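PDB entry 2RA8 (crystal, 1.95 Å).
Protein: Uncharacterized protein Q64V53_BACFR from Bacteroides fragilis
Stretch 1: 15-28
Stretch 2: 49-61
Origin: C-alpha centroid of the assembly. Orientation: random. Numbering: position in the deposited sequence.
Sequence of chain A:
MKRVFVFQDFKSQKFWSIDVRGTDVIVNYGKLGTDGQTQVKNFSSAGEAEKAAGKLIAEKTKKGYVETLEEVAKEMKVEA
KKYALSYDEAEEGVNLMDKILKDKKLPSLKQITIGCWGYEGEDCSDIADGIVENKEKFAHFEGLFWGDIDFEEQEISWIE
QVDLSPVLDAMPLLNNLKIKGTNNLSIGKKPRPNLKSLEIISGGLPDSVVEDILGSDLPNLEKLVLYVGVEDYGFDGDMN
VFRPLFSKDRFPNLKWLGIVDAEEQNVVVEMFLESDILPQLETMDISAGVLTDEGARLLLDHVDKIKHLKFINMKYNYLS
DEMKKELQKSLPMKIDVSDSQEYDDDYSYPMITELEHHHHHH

Stretch 1 (15-28) FWSIDVRGTDVIVN
Stretch 2 (49-61) AEKAAGKLIAEKT

A helix packed on a β-hairpin illustrates a general rule: where the strands lie close beneath the helix, small residues face them, and where more space remains, larger side chains fill it. At the apolar centre of this example lies Ala 53, whose CB sits 3.6 Å from CD1 of Ile 18 and 3.5 Å from CG2 of Val 20. Ile 18 (chi1 t, chi2 t) also places CD1 3.8 Å from CD1 of Leu 56 and CG2 3.7 Å from CD1 of Ile 57; both helix residues adopt chi1 m, chi2 t. The second strand contributes Val 25 (t), with CG1 4.3 Å from Leu 56 CD1 and CG2 3.5 Å from the carbonyl O of Ala 49. Ala 49 O also accepts the helical hydrogen bond from Ala 53 N at 2.9 Å.

The helix 49-61 lays one side against strands 15-21 and 24-28. Its axis runs nearly antiparallel to the first strand (172°, closest approach 9.0 Å) and at 27° to the second (8.3 Å). The register is set by CA-CA distances of 8.4 Å for Trp 16 and Lys 60, 6.8 Å for Val 20 and Glu 50, and 5.5 Å for Thr 23 and Ala 49, so the two backbones draw together toward the turn.

Strand alternation explains the selection: Trp 16, Ile 18 and Val 20 point toward the helix, as do Val 25 and Val 27. The extended backbones are joined by paired hydrogen bonds between Ser 17 and Asn 28, Asp 19 and Ile 26, and Arg 21 and Asp 24. A type II' turn from Arg 21 to Asp 24 closes the hairpin, with Gly 22 at phi/psi 74/-120, a positive phi that favours glycine. Here Ala 49 CB approaches the carbonyl O of Thr 23 to 3.7 Å.

Farther along, Trp 16 (chi1 178°, chi2 87°) lays CZ2 3.8 Å from Leu 56 CB and CH2 4.0 Å from Ile 57 CG1. Lys 60 (m, m, t, t) folds across one face of the indole: its CG stands 3.4 Å from the six-membered ring centroid in a CH-π contact, and its NZ 4.4 Å from the five-membered ring centroid, a cation-π interaction. The aliphatic chain thus packs on the ring while its charge remains over the π system.

At the other end, Glu 50 points away at CB, but its m, m rotamer returns OE1 to 3.6 Å from Val 20 CG2. No hydrogen bond crosses the contact. On the hairpin itself, Arg 21 NE forms a salt bridge with Asp 19 OD2 at 3.1 Å.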

# COMPACT_ATOMS: atom_id res chain seq x y z
N PHE A 15 13.49 14.15 -8.11
CA PHE A 15 14.26 14.06 -9.35
C PHE A 15 14.96 12.74 -9.42
O PHE A 15 15.20 12.07 -8.41
CB PHE A 15 15.33 15.18 -9.44
CG PHE A 15 16.49 14.98 -8.50
CD1 PHE A 15 16.37 15.31 -7.15
CD2 PHE A 15 17.69 14.43 -8.95
CE1 PHE A 15 17.42 15.08 -6.26
CE2 PHE A 15 18.74 14.21 -8.06
CZ PHE A 15 18.60 14.53 -6.72
N TRP A 16 15.32 12.37 -10.65
CA TRP A 16 16.01 11.12 -10.93
C TRP A 16 16.89 11.42 -12.11
O TRP A 16 16.41 11.93 -13.13
CB TRP A 16 14.99 10.03 -11.27
CG TRP A 16 15.57 8.68 -11.62
CD1 TRP A 16 15.91 7.68 -10.75
CD2 TRP A 16 15.88 8.20 -12.93
NE1 TRP A 16 16.40 6.59 -11.45
CE2 TRP A 16 16.39 6.89 -12.79
CE3 TRP A 16 15.76 8.75 -14.22
CZ2 TRP A 16 16.79 6.11 -13.88
CZ3 TRP A 16 16.15 7.97 -15.32
CH2 TRP A 16 16.66 6.67 -15.13
N SER A 17 18.19 11.16 -11.99
CA SER A 17 19.10 11.41 -13.10
C SER A 17 19.90 10.17 -13.39
O SER A 17 20.16 9.34 -12.50
CB SER A 17 20.05 12.59 -12.80
OG SER A 17 21.04 12.26 -11.84
N ILE A 18 20.28 10.01 -14.66
CA ILE A 18 21.05 8.84 -15.06
C ILE A 18 22.16 9.23 -16.00
O ILE A 18 22.02 10.13 -16.83
CB ILE A 18 20.13 7.77 -15.72
CG1 ILE A 18 20.93 6.49 -15.97
CG2 ILE A 18 19.51 8.31 -17.01
CD1 ILE A 18 20.07 5.28 -16.35
N ASP A 19 23.29 8.55 -15.86
CA ASP A 19 24.46 8.82 -16.68
C ASP A 19 25.21 7.55 -16.88
O ASP A 19 25.33 6.75 -15.95
CB ASP A 19 25.36 9.85 -15.96
CG ASP A 19 26.44 10.42 -16.87
OD1 ASP A 19 26.25 10.46 -18.10
OD2 ASP A 19 27.49 10.85 -16.34
N VAL A 20 25.69 7.32 -18.10
CA VAL A 20 26.46 6.11 -18.37
C VAL A 20 27.89 6.49 -18.64
O VAL A 20 28.18 7.27 -19.54
CB VAL A 20 25.94 5.32 -19.59
CG1 VAL A 20 26.85 4.11 -19.85
CG2 VAL A 20 24.52 4.83 -19.34
N ARG A 21 28.80 5.95 -17.83
CA ARG A 21 30.22 6.20 -18.02
C ARG A 21 30.94 4.89 -18.08
O ARG A 21 31.10 4.20 -17.07
CB ARG A 21 30.77 7.07 -16.88
CG ARG A 21 30.36 8.53 -16.98
CD ARG A 21 30.98 9.37 -15.89
NE ARG A 21 30.59 10.77 -16.01
CZ ARG A 21 31.02 11.75 -15.21
NH1 ARG A 21 31.87 11.48 -14.23
NH2 ARG A 21 30.61 12.99 -15.40
N GLY A 22 31.35 4.52 -19.29
CA GLY A 22 32.04 3.26 -19.49
C GLY A 22 31.04 2.13 -19.39
O GLY A 22 30.09 2.07 -20.16
N THR A 23 31.26 1.23 -18.43
CA THR A 23 30.38 0.10 -18.21
C THR A 23 29.51 0.34 -16.99
O THR A 23 28.74 -0.52 -16.57
CB THR A 23 31.19 -1.19 -17.99
OG1 THR A 23 32.20 -0.95 -17.00
CG2 THR A 23 31.85 -1.65 -19.29
N ASP A 24 29.66 1.52 -16.39
CA ASP A 24 28.88 1.88 -15.21
C ASP A 24 27.71 2.78 -15.50
O ASP A 24 27.81 3.73 -16.28
CB ASP A 24 29.78 2.58 -14.18
CG ASP A 24 30.82 1.65 -13.56
OD1 ASP A 24 30.47 0.50 -13.24
OD2 ASP A 24 31.98 2.08 -13.40
N VAL A 25 26.57 2.46 -14.88
CA VAL A 25 25.37 3.26 -15.01
C VAL A 25 25.25 3.95 -13.66
O VAL A 25 25.21 3.29 -12.62
CB VAL A 25 24.11 2.40 -15.25
CG1 VAL A 25 22.86 3.28 -15.22
CG2 VAL A 25 24.20 1.69 -16.60
N ILE A 26 25.23 5.28 -13.68
CA ILE A 26 25.15 6.07 -12.46
C ILE A 26 23.82 6.78 -12.29
O ILE A 26 23.46 7.66 -13.09
CB ILE A 26 26.29 7.10 -12.41
CG1 ILE A 26 27.63 6.40 -12.65
CG2 ILE A 26 26.29 7.82 -11.07
CD1 ILE A 26 28.79 7.34 -12.87
N VAL A 27 23.09 6.40 -11.24
CA VAL A 27 21.79 6.98 -10.93
C VAL A 27 21.89 7.84 -9.69
O VAL A 27 22.58 7.48 -8.72
CB VAL A 27 20.74 5.86 -10.68
CG1 VAL A 27 19.53 6.41 -9.97
CG2 VAL A 27 20.32 5.23 -12.01
N ASN A 28 21.21 8.98 -9.73
CA ASN A 28 21.17 9.92 -8.62
C ASN A 28 19.71 10.29 -8.45
O ASN A 28 19.07 10.76 -9.39
CB ASN A 28 21.99 11.17 -8.99
CG ASN A 28 22.02 12.21 -7.87
OD1 ASN A 28 22.18 13.40 -8.13
ND2 ASN A 28 21.87 11.76 -6.63
N ALA A 49 25.43 -1.71 -20.62
CA ALA A 49 25.19 -0.56 -19.76
C ALA A 49 24.18 0.37 -20.41
O ALA A 49 23.19 0.78 -19.78
CB ALA A 49 26.51 0.16 -19.49
N GLU A 50 24.41 0.69 -21.68
CA GLU A 50 23.50 1.58 -22.41
C GLU A 50 22.12 0.98 -22.54
O GLU A 50 21.11 1.68 -22.45
CB GLU A 50 24.07 1.88 -23.79
CG GLU A 50 25.37 2.66 -23.76
CD GLU A 50 25.15 4.13 -23.44
OE1 GLU A 50 24.09 4.48 -22.87
OE2 GLU A 50 26.05 4.94 -23.77
N LYS A 51 22.07 -0.33 -22.75
CA LYS A 51 20.80 -1.02 -22.90
C LYS A 51 20.05 -0.98 -21.59
O LYS A 51 18.83 -0.83 -21.56
CB LYS A 51 21.03 -2.47 -23.32
N ALA A 52 20.79 -1.11 -20.49
CA ALA A 52 20.17 -1.07 -19.17
C ALA A 52 19.64 0.31 -18.88
O ALA A 52 18.54 0.46 -18.35
CB ALA A 52 21.19 -1.47 -18.10
N ALA A 53 20.43 1.33 -19.23
CA ALA A 53 20.05 2.72 -19.00
C ALA A 53 18.81 3.07 -19.77
O ALA A 53 17.94 3.80 -19.29
CB ALA A 53 21.19 3.65 -19.38
N GLY A 54 18.71 2.53 -20.98
CA GLY A 54 17.55 2.78 -21.81
C GLY A 54 16.28 2.30 -21.15
O GLY A 54 15.27 3.00 -21.14
N LYS A 55 16.32 1.10 -20.58
CA LYS A 55 15.14 0.54 -19.92
C LYS A 55 14.73 1.32 -18.69
O LYS A 55 13.54 1.48 -18.42
CB LYS A 55 15.38 -0.93 -19.55
CG LYS A 55 15.66 -1.82 -20.76
CD LYS A 55 15.54 -3.30 -20.44
CE LYS A 55 14.09 -3.70 -20.18
NZ LYS A 55 13.96 -5.17 -19.95
N LEU A 56 15.71 1.83 -17.94
CA LEU A 56 15.41 2.60 -16.74
C LEU A 56 14.72 3.89 -17.13
O LEU A 56 13.71 4.28 -16.53
CB LEU A 56 16.70 2.93 -15.99
CG LEU A 56 17.43 1.74 -15.35
CD1 LEU A 56 18.71 2.20 -14.69
CD2 LEU A 56 16.51 1.07 -14.34
N ILE A 57 15.26 4.56 -18.14
CA ILE A 57 14.69 5.81 -18.63
C ILE A 57 13.26 5.59 -19.10
O ILE A 57 12.34 6.26 -18.63
CB ILE A 57 15.57 6.39 -19.76
CG1 ILE A 57 16.87 6.92 -19.16
CG2 ILE A 57 14.82 7.49 -20.52
CD1 ILE A 57 17.88 7.41 -20.18
N ALA A 58 13.06 4.63 -20.00
CA ALA A 58 11.72 4.34 -20.52
C ALA A 58 10.75 4.13 -19.39
O ALA A 58 9.61 4.61 -19.43
CB ALA A 58 11.76 3.10 -21.41
N GLU A 59 11.20 3.41 -18.37
CA GLU A 59 10.38 3.11 -17.20
C GLU A 59 10.00 4.37 -16.43
O GLU A 59 8.85 4.51 -15.99
CB GLU A 59 11.13 2.16 -16.28
CG GLU A 59 10.35 1.69 -15.07
CD GLU A 59 11.22 0.90 -14.11
OE1 GLU A 59 12.04 0.08 -14.59
OE2 GLU A 59 11.08 1.08 -12.88
N LYS A 60 10.96 5.27 -16.26
CA LYS A 60 10.71 6.51 -15.53
C LYS A 60 9.73 7.41 -16.25
O LYS A 60 8.80 7.94 -15.64
CB LYS A 60 12.03 7.28 -15.30
CG LYS A 60 12.97 6.63 -14.27
CD LYS A 60 12.37 6.68 -12.86
CE LYS A 60 13.10 5.73 -11.90
NZ LYS A 60 12.34 5.58 -10.62
N THR A 61 9.91 7.57 -17.56
CA THR A 61 9.01 8.43 -18.32
C THR A 61 7.62 7.84 -18.35
O THR A 61 6.63 8.57 -18.38
CB THR A 61 9.51 8.65 -19.77
OG1 THR A 61 9.68 7.38 -20.42
CG2 THR A 61 10.83 9.42 -19.77